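Local coordinates for USG-1 protein homolog (Pseudomonas aeruginosa, PDB 2HJS) that is of unproven function but probably acts as a dimeric NAD- or NADP-dependent oxidoreductase on aldehyde or oxo groups, like aspartate-semialdehyde dehydrogenases, at residues 151-157 / 230-236; 255-260 / 306-310; 288-294 / 314-320. The contacts are given in a common frame with arbitrary orientation. Where two conformers were deposited one is given. Residues are numbered along the deposited sequence.

Overall arrangement
All three contacts belong to the dimerisation domain and reach one mixed sheet. Interaction 1 pairs two neighbouring parallel strands, 151-160 and the outermost 233-239; interactions 2 and 3 lie at the two ends of strand 308-315. The centres of interactions 1 and 2 are about 15 Å apart, and they touch where Arg152 NH2 packs on Ala255 CB at 3.8 Å. Both also reach the second subunit: Asn234 of interaction 1 bonds to Gln308 and Asn310, residues of interaction 2, across the dimer. Interaction 3, centred about 23 Å from interaction 1 and 27 Å from interaction 2, holds the start of helix 317-336; Lys320 there and Leu260 in interaction 2 each approach a bound dioxane, probably from the crystallisation liquor.

Interaction 1 (151-157 / 230-236); sequences CRQLNLT and IGPLNVT
Leucines form the apolar centre of this parallel strand pair, at the edge of the dimerisation-domain sheet. Leu154 and Leu156, both chi1 t and chi2 p, share a face with Leu233 and Val235: Leu154 CG lies 3.9 Å from Leu233 CD2 and Leu156 CD2 3.8 Å from Val235 CG1. Helices 133-145 and 213-225 cover this face, hence its aliphatic residues. The extended strands run 4.8 Å apart at 7°, in register Leu154-Leu233 to Thr157-Thr236 (CA pairs 4.9 Å). Leu154 N donates to Pro232 O (3.1 Å), Asn234 N to Leu154 O (2.9 Å), Leu156 N to Asn234 O (2.8 Å) and Thr236 N to Leu156 O (3.0 Å). Gly231, where a CB would clash with Arg152 O, donates from N to Cys151 O (3.1 Å). Arg152 and Gln153 form a classic bulge facing Gln253. The other face, with Asn155, Thr157, Asn234 and Thr236, meets the second subunit; Asn234 ND2 donates to Gln308 OE1 and Asn310 OD1 of that subunit. Water 2 lies 2.8 Å from Asn234 OD1, Leu156 O and Thr236 OG1.

Interaction 2 (255-260 / 306-310); sequences AEPVDL and PCQVN
Val258 and Val309 each point toward the opposing segment in this loop-to-strand contact, at the N-terminal end of the inner strand 308-315. Here the loop between strand 246-254 and helix 260-269 packs on the chain entering strand 308-315, the neighbour of 246-254 in the dimerisation-domain sheet. Val258 takes chi1 t and Val309 chi1 p, which sets Val258 CG1 4.0 Å from Val309 CB. Leu260 (m, t), in the first turn of helix 260-269, starts out sideways yet brings CD2 to 3.9 Å from Val309 CG2. Pro257 (phi/psi -50/132, C-gamma exo) and Pro306 (-63/-17, C-gamma endo) meet at their CB atoms, 4.1 Å apart; their rings restrict phi and suit an exposed loop. Cys307, with chi1 m, brings SG to 4.0 Å from Pro257 CD. The CA atoms of Pro257 and Cys307 are nearest in register, at 4.1 Å.

One direct hydrogen bond joins the backbones: Val258 N donates to Pro306 O at 2.9 Å and 172°, while water 3 donates to Val258 O (2.7 Å) and Pro306 O (2.9 Å). Gln308 (m, t) points away, its OE1 bonded by Asn234 ND2 of the second subunit. Contact between side chains is thus largely apolar, and the polar link runs through backbone and water, sharing Pro306 O as acceptor.

Interaction 3 (288-294 / 314-320); sequences ALGQDET and VSDNVRK
Arg319, Thr294 and Asp316 bury most here, with Lys320 close behind, at a strand-to-helix junction of the dimerisation domain where a type II turn, Ala288 to Gln291, meets the capped start of helix 317-336. Arg319, extended with chi1 to chi3 all t, spans to Asp292 (chi1 m): NE and NH2 donate to Asp292 OD1 at 2.7 and 2.9 Å, a salt bridge at the guanidinium edge, while Gly290 O lies over one face. Arg319 NH2 also pairs with Glu28, tying the junction to helix 17-28.

Thr294 (chi1 m) begins strand 294-301, its CA 4.7 Å from that of Ser315; its OG1 accepts from Ser315 OG at 2.9 Å and bonds to Glu140. Lys320, kinked at chi2 p, donates from NZ to Thr294 OG1 at 3.1 Å and Asp292 O at 2.7 Å, and forms a salt bridge with Glu140; a long flexible amine suits this cluster of acceptors.

Asp316, chi1 t, is the N-cap: OD1 accepts from Arg319 N at 3.0 Å and, weakly, from Val318 N at 3.0 Å. OD2 takes Gly290 N at 2.9 Å, so one carboxylate caps the helix and holds the turn. Gly290 adopts phi/psi 86/7, a positive phi readily allowed for glycine, after Leu289 at -59/130. The small methyl of Ala288 lets CB approach Ser315 C to 3.7 Å. Gln291 (chi1 and chi2 p) folds back over its own loop, NE2 bonding to Ala288 O and Glu293 O, each at 2.9 Å. Water 4 lies 2.9 Å from Gln291 O and 2.8 Å from Glu293 O and accepts from Asp316 N (2.9 Å).

Interaction 1 (151-157 / 230-236)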
# COMPACT_ATOMS: atom_id res chain seq x y z
N CYS A 151 1.47 16.65 -16.36
CA CYS A 151 1.23 16.24 -15.01
C CYS A 151 1.33 17.40 -14.00
O CYS A 151 2.41 17.95 -13.79
CB CYS A 151 2.18 15.11 -14.63
SG CYS A 151 1.84 14.51 -13.00
N ARG A 152 0.21 17.72 -13.37
CA ARG A 152 0.11 18.81 -12.40
C ARG A 152 0.31 18.39 -10.94
O ARG A 152 0.69 19.22 -10.12
CB ARG A 152 -1.25 19.51 -12.56
CG ARG A 152 -1.44 20.17 -13.93
CD ARG A 152 -0.50 21.36 -14.06
NE ARG A 152 -0.32 21.84 -15.44
CZ ARG A 152 -1.11 22.74 -16.03
NH1 ARG A 152 -2.19 23.24 -15.39
NH2 ARG A 152 -0.85 23.13 -17.29
N GLN A 153 0.02 17.13 -10.61
CA GLN A 153 0.19 16.60 -9.24
C GLN A 153 0.52 15.12 -9.40
O GLN A 153 -0.09 14.44 -10.20
CB GLN A 153 -1.08 16.70 -8.36
CG GLN A 153 -1.71 18.08 -8.08
CD GLN A 153 -0.99 18.92 -7.01
OE1 GLN A 153 -0.17 18.41 -6.23
NE2 GLN A 153 -1.29 20.22 -6.98
N LEU A 154 1.45 14.63 -8.60
CA LEU A 154 1.86 13.25 -8.66
C LEU A 154 1.77 12.67 -7.26
O LEU A 154 2.42 13.16 -6.35
CB LEU A 154 3.29 13.18 -9.19
CG LEU A 154 3.98 11.83 -9.34
CD1 LEU A 154 3.18 10.94 -10.23
CD2 LEU A 154 5.37 12.05 -9.95
N ASN A 155 0.93 11.65 -7.08
CA ASN A 155 0.84 10.95 -5.82
C ASN A 155 1.44 9.56 -5.95
O ASN A 155 1.13 8.82 -6.88
CB ASN A 155 -0.59 10.86 -5.31
CG ASN A 155 -0.67 10.45 -3.83
OD1 ASN A 155 -0.65 9.25 -3.48
ND2 ASN A 155 -0.73 11.44 -2.97
N LEU A 156 2.35 9.23 -5.04
CA LEU A 156 2.96 7.92 -4.98
C LEU A 156 2.76 7.28 -3.61
O LEU A 156 3.09 7.88 -2.59
CB LEU A 156 4.45 8.00 -5.30
CG LEU A 156 5.32 6.77 -5.02
CD1 LEU A 156 4.98 5.56 -5.94
CD2 LEU A 156 6.79 7.16 -5.16
N THR A 157 2.18 6.08 -3.59
CA THR A 157 2.22 5.23 -2.41
C THR A 157 3.08 4.03 -2.77
O THR A 157 2.69 3.21 -3.59
CB THR A 157 0.83 4.75 -1.98
OG1 THR A 157 -0.02 5.88 -1.73
CG2 THR A 157 0.91 3.90 -0.71
N ILE A 230 7.03 17.79 -14.03
CA ILE A 230 5.95 17.39 -13.15
C ILE A 230 5.73 18.43 -12.06
O ILE A 230 6.67 19.17 -11.70
CB ILE A 230 6.16 16.00 -12.47
CG1 ILE A 230 7.53 15.92 -11.78
CG2 ILE A 230 5.96 14.85 -13.46
CD1 ILE A 230 7.51 14.99 -10.59
N GLY A 231 4.51 18.46 -11.54
CA GLY A 231 4.20 19.31 -10.40
C GLY A 231 4.58 18.63 -9.10
O GLY A 231 5.28 17.62 -9.09
N PRO A 232 4.06 19.16 -7.98
CA PRO A 232 4.43 18.62 -6.67
C PRO A 232 4.32 17.08 -6.60
O PRO A 232 3.31 16.51 -7.05
CB PRO A 232 3.40 19.25 -5.74
CG PRO A 232 2.93 20.48 -6.46
CD PRO A 232 3.07 20.23 -7.90
N LEU A 233 5.37 16.43 -6.10
CA LEU A 233 5.35 15.01 -5.76
C LEU A 233 4.92 14.79 -4.30
O LEU A 233 5.43 15.44 -3.40
CB LEU A 233 6.75 14.47 -5.89
CG LEU A 233 7.01 13.00 -6.19
CD1 LEU A 233 8.28 12.52 -5.44
CD2 LEU A 233 5.86 12.05 -5.96
N ASN A 234 4.02 13.85 -4.06
CA ASN A 234 3.72 13.43 -2.70
C ASN A 234 4.03 11.93 -2.55
O ASN A 234 3.51 11.13 -3.32
CB ASN A 234 2.26 13.78 -2.35
CG ASN A 234 1.90 13.45 -0.92
OD1 ASN A 234 1.70 12.28 -0.57
ND2 ASN A 234 1.75 14.49 -0.09
N VAL A 235 4.91 11.59 -1.59
CA VAL A 235 5.46 10.23 -1.46
C VAL A 235 5.18 9.66 -0.09
O VAL A 235 5.55 10.27 0.90
CB VAL A 235 7.00 10.17 -1.47
CG1 VAL A 235 7.48 8.74 -1.81
CG2 VAL A 235 7.59 11.15 -2.37
N THR A 236 4.62 8.45 -0.05
CA THR A 236 4.52 7.66 1.15
C THR A 236 5.17 6.31 0.87
O THR A 236 4.82 5.62 -0.10
CB THR A 236 3.05 7.44 1.54
OG1 THR A 236 2.41 8.72 1.62
CG2 THR A 236 2.93 6.73 2.89
O HOH W 1 1.24 16.04 -5.38
O HOH W 2 1.55 9.54 -0.90

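Interaction 2 (255-260 / 306-310)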
# COMPACT_ATOMS: atom_id res chain seq x y z
N ALA A 255 -3.49 18.02 -16.85
CA ALA A 255 -4.10 19.28 -17.23
C ALA A 255 -5.34 19.07 -18.11
O ALA A 255 -6.26 19.88 -18.09
CB ALA A 255 -3.07 20.18 -17.95
N GLU A 256 -5.34 17.96 -18.85
CA GLU A 256 -6.33 17.63 -19.88
C GLU A 256 -6.87 16.22 -19.59
O GLU A 256 -6.17 15.43 -18.95
CB GLU A 256 -5.64 17.64 -21.27
CG GLU A 256 -4.69 18.83 -21.55
CD GLU A 256 -3.49 18.47 -22.45
OE1 GLU A 256 -2.33 18.50 -21.95
OE2 GLU A 256 -3.71 18.15 -23.64
N PRO A 257 -8.12 15.90 -20.02
CA PRO A 257 -8.55 14.48 -19.96
C PRO A 257 -7.52 13.53 -20.58
O PRO A 257 -7.01 13.78 -21.68
CB PRO A 257 -9.85 14.47 -20.75
CG PRO A 257 -10.41 15.87 -20.56
CD PRO A 257 -9.21 16.77 -20.54
N VAL A 258 -7.19 12.46 -19.87
CA VAL A 258 -6.14 11.53 -20.30
C VAL A 258 -6.65 10.57 -21.36
O VAL A 258 -7.69 9.93 -21.18
CB VAL A 258 -5.54 10.75 -19.09
CG1 VAL A 258 -4.45 9.80 -19.54
CG2 VAL A 258 -4.97 11.70 -18.06
N ASP A 259 -5.92 10.49 -22.47
CA ASP A 259 -6.13 9.47 -23.50
C ASP A 259 -5.49 8.20 -22.97
O ASP A 259 -4.28 8.01 -23.08
CB ASP A 259 -5.43 9.89 -24.80
CG ASP A 259 -5.82 9.02 -26.01
OD1 ASP A 259 -6.47 7.95 -25.84
OD2 ASP A 259 -5.48 9.43 -27.16
N LEU A 260 -6.31 7.34 -22.37
CA LEU A 260 -5.84 6.09 -21.77
C LEU A 260 -5.18 5.16 -22.80
O LEU A 260 -4.12 4.61 -22.55
CB LEU A 260 -7.00 5.39 -21.04
CG LEU A 260 -7.60 6.16 -19.86
CD1 LEU A 260 -8.82 5.43 -19.28
CD2 LEU A 260 -6.59 6.48 -18.79
N PRO A 306 -11.81 12.51 -15.47
CA PRO A 306 -11.05 12.06 -16.64
C PRO A 306 -9.62 12.64 -16.71
O PRO A 306 -8.80 12.10 -17.43
CB PRO A 306 -11.90 12.55 -17.83
CG PRO A 306 -12.83 13.57 -17.27
CD PRO A 306 -13.02 13.27 -15.83
N CYS A 307 -9.34 13.71 -15.96
CA CYS A 307 -7.99 14.31 -15.91
C CYS A 307 -7.02 13.54 -14.97
O CYS A 307 -5.85 13.92 -14.84
CB CYS A 307 -8.08 15.79 -15.50
SG CYS A 307 -9.15 16.86 -16.54
N GLN A 308 -7.51 12.47 -14.32
CA GLN A 308 -6.70 11.60 -13.47
C GLN A 308 -6.37 10.28 -14.14
O GLN A 308 -7.22 9.69 -14.80
CB GLN A 308 -7.47 11.25 -12.20
CG GLN A 308 -7.40 12.28 -11.12
CD GLN A 308 -8.35 11.99 -9.99
OE1 GLN A 308 -8.85 10.87 -9.84
NE2 GLN A 308 -8.63 13.01 -9.19
N VAL A 309 -5.14 9.80 -13.96
CA VAL A 309 -4.80 8.47 -14.45
C VAL A 309 -4.03 7.78 -13.34
O VAL A 309 -3.17 8.39 -12.71
CB VAL A 309 -4.01 8.47 -15.82
CG1 VAL A 309 -2.72 9.30 -15.76
CG2 VAL A 309 -3.68 7.03 -16.31
N ASN A 310 -4.39 6.53 -13.09
CA ASN A 310 -3.69 5.68 -12.13
C ASN A 310 -2.81 4.70 -12.85
O ASN A 310 -3.15 4.29 -13.94
CB ASN A 310 -4.69 4.86 -11.33
CG ASN A 310 -5.49 5.71 -10.38
OD1 ASN A 310 -6.56 6.21 -10.73
ND2 ASN A 310 -4.95 5.94 -9.19
O HOH W 3 -9.42 9.88 -19.17

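Interaction 3 (288-294 / 314-320)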
# COMPACT_ATOMS: atom_id res chain seq x y z
N ALA A 288 7.69 -9.70 -11.37
CA ALA A 288 8.87 -8.83 -11.34
C ALA A 288 10.17 -9.55 -10.98
O ALA A 288 11.19 -9.30 -11.63
CB ALA A 288 8.65 -7.62 -10.43
N LEU A 289 10.13 -10.45 -10.00
CA LEU A 289 11.35 -11.01 -9.42
C LEU A 289 12.22 -11.73 -10.45
O LEU A 289 11.72 -12.53 -11.22
CB LEU A 289 11.06 -11.91 -8.20
CG LEU A 289 12.36 -12.47 -7.56
CD1 LEU A 289 13.05 -11.42 -6.67
CD2 LEU A 289 12.21 -13.84 -6.83
N GLY A 290 13.51 -11.39 -10.47
CA GLY A 290 14.51 -12.15 -11.24
C GLY A 290 14.67 -11.75 -12.69
O GLY A 290 15.39 -12.41 -13.44
N GLN A 291 14.00 -10.68 -13.10
CA GLN A 291 14.04 -10.28 -14.51
C GLN A 291 14.07 -8.75 -14.71
O GLN A 291 13.98 -7.99 -13.74
CB GLN A 291 12.94 -11.02 -15.31
CG GLN A 291 11.51 -10.76 -14.85
CD GLN A 291 11.08 -9.41 -15.31
OE1 GLN A 291 10.98 -9.17 -16.52
NE2 GLN A 291 10.88 -8.49 -14.37
N ASP A 292 14.21 -8.31 -15.96
CA ASP A 292 14.58 -6.93 -16.27
C ASP A 292 13.43 -5.97 -16.49
O ASP A 292 13.63 -4.77 -16.39
CB ASP A 292 15.46 -6.86 -17.52
CG ASP A 292 16.75 -7.68 -17.41
OD1 ASP A 292 17.08 -8.18 -16.32
OD2 ASP A 292 17.43 -7.83 -18.45
N GLU A 293 12.24 -6.47 -16.83
CA GLU A 293 11.11 -5.60 -17.12
C GLU A 293 10.55 -4.97 -15.85
O GLU A 293 10.44 -5.61 -14.81
CB GLU A 293 9.98 -6.37 -17.83
CG GLU A 293 10.44 -7.18 -19.07
CD GLU A 293 11.03 -6.27 -20.12
OE1 GLU A 293 10.26 -5.43 -20.64
OE2 GLU A 293 12.25 -6.36 -20.39
N THR A 294 10.18 -3.71 -15.97
CA THR A 294 9.34 -3.06 -14.98
C THR A 294 7.91 -3.21 -15.53
O THR A 294 7.61 -2.79 -16.64
CB THR A 294 9.75 -1.60 -14.86
OG1 THR A 294 11.02 -1.54 -14.21
CG2 THR A 294 8.74 -0.78 -14.09
N VAL A 314 5.26 -2.65 -10.83
CA VAL A 314 6.03 -3.58 -10.02
C VAL A 314 7.35 -3.84 -10.68
O VAL A 314 7.45 -3.96 -11.90
CB VAL A 314 5.27 -4.93 -9.64
CG1 VAL A 314 3.99 -4.65 -8.74
CG2 VAL A 314 4.94 -5.77 -10.85
N SER A 315 8.39 -3.91 -9.86
CA SER A 315 9.75 -4.08 -10.37
C SER A 315 10.62 -4.75 -9.31
O SER A 315 10.36 -4.62 -8.10
CB SER A 315 10.36 -2.71 -10.68
OG SER A 315 11.42 -2.85 -11.63
N ASP A 316 11.64 -5.44 -9.79
CA ASP A 316 12.66 -6.03 -8.94
C ASP A 316 13.61 -4.92 -8.46
O ASP A 316 14.46 -4.43 -9.22
CB ASP A 316 13.40 -7.14 -9.71
CG ASP A 316 14.40 -7.90 -8.86
OD1 ASP A 316 14.91 -7.32 -7.86
OD2 ASP A 316 14.69 -9.08 -9.21
N ASN A 317 13.44 -4.50 -7.20
CA ASN A 317 14.24 -3.42 -6.63
C ASN A 317 15.74 -3.72 -6.64
O ASN A 317 16.55 -2.82 -6.81
CB ASN A 317 13.77 -3.11 -5.20
CG ASN A 317 13.79 -4.33 -4.29
OD1 ASN A 317 13.23 -5.38 -4.62
ND2 ASN A 317 14.47 -4.19 -3.16
N VAL A 318 16.12 -4.98 -6.49
CA VAL A 318 17.54 -5.33 -6.47
C VAL A 318 18.17 -5.40 -7.88
O VAL A 318 19.12 -4.66 -8.18
CB VAL A 318 17.77 -6.63 -5.68
CG1 VAL A 318 19.24 -7.10 -5.81
CG2 VAL A 318 17.40 -6.40 -4.20
N ARG A 319 17.63 -6.28 -8.72
CA ARG A 319 18.15 -6.53 -10.05
C ARG A 319 17.89 -5.36 -11.00
O ARG A 319 18.80 -4.95 -11.72
CB ARG A 319 17.51 -7.79 -10.63
CG ARG A 319 18.04 -8.16 -12.02
CD ARG A 319 17.18 -9.24 -12.67
NE ARG A 319 17.57 -9.49 -14.06
CZ ARG A 319 18.57 -10.30 -14.44
NH1 ARG A 319 19.29 -10.95 -13.53
NH2 ARG A 319 18.86 -10.45 -15.73
N LYS A 320 16.66 -4.83 -11.00
CA LYS A 320 16.24 -3.83 -11.97
C LYS A 320 16.41 -2.38 -11.47
O LYS A 320 17.22 -1.64 -12.01
CB LYS A 320 14.80 -4.06 -12.45
CG LYS A 320 14.23 -2.90 -13.31
CD LYS A 320 15.11 -2.68 -14.59
CE LYS A 320 14.51 -1.65 -15.55
NZ LYS A 320 13.27 -2.10 -16.26
O HOH W 4 12.08 -6.09 -12.61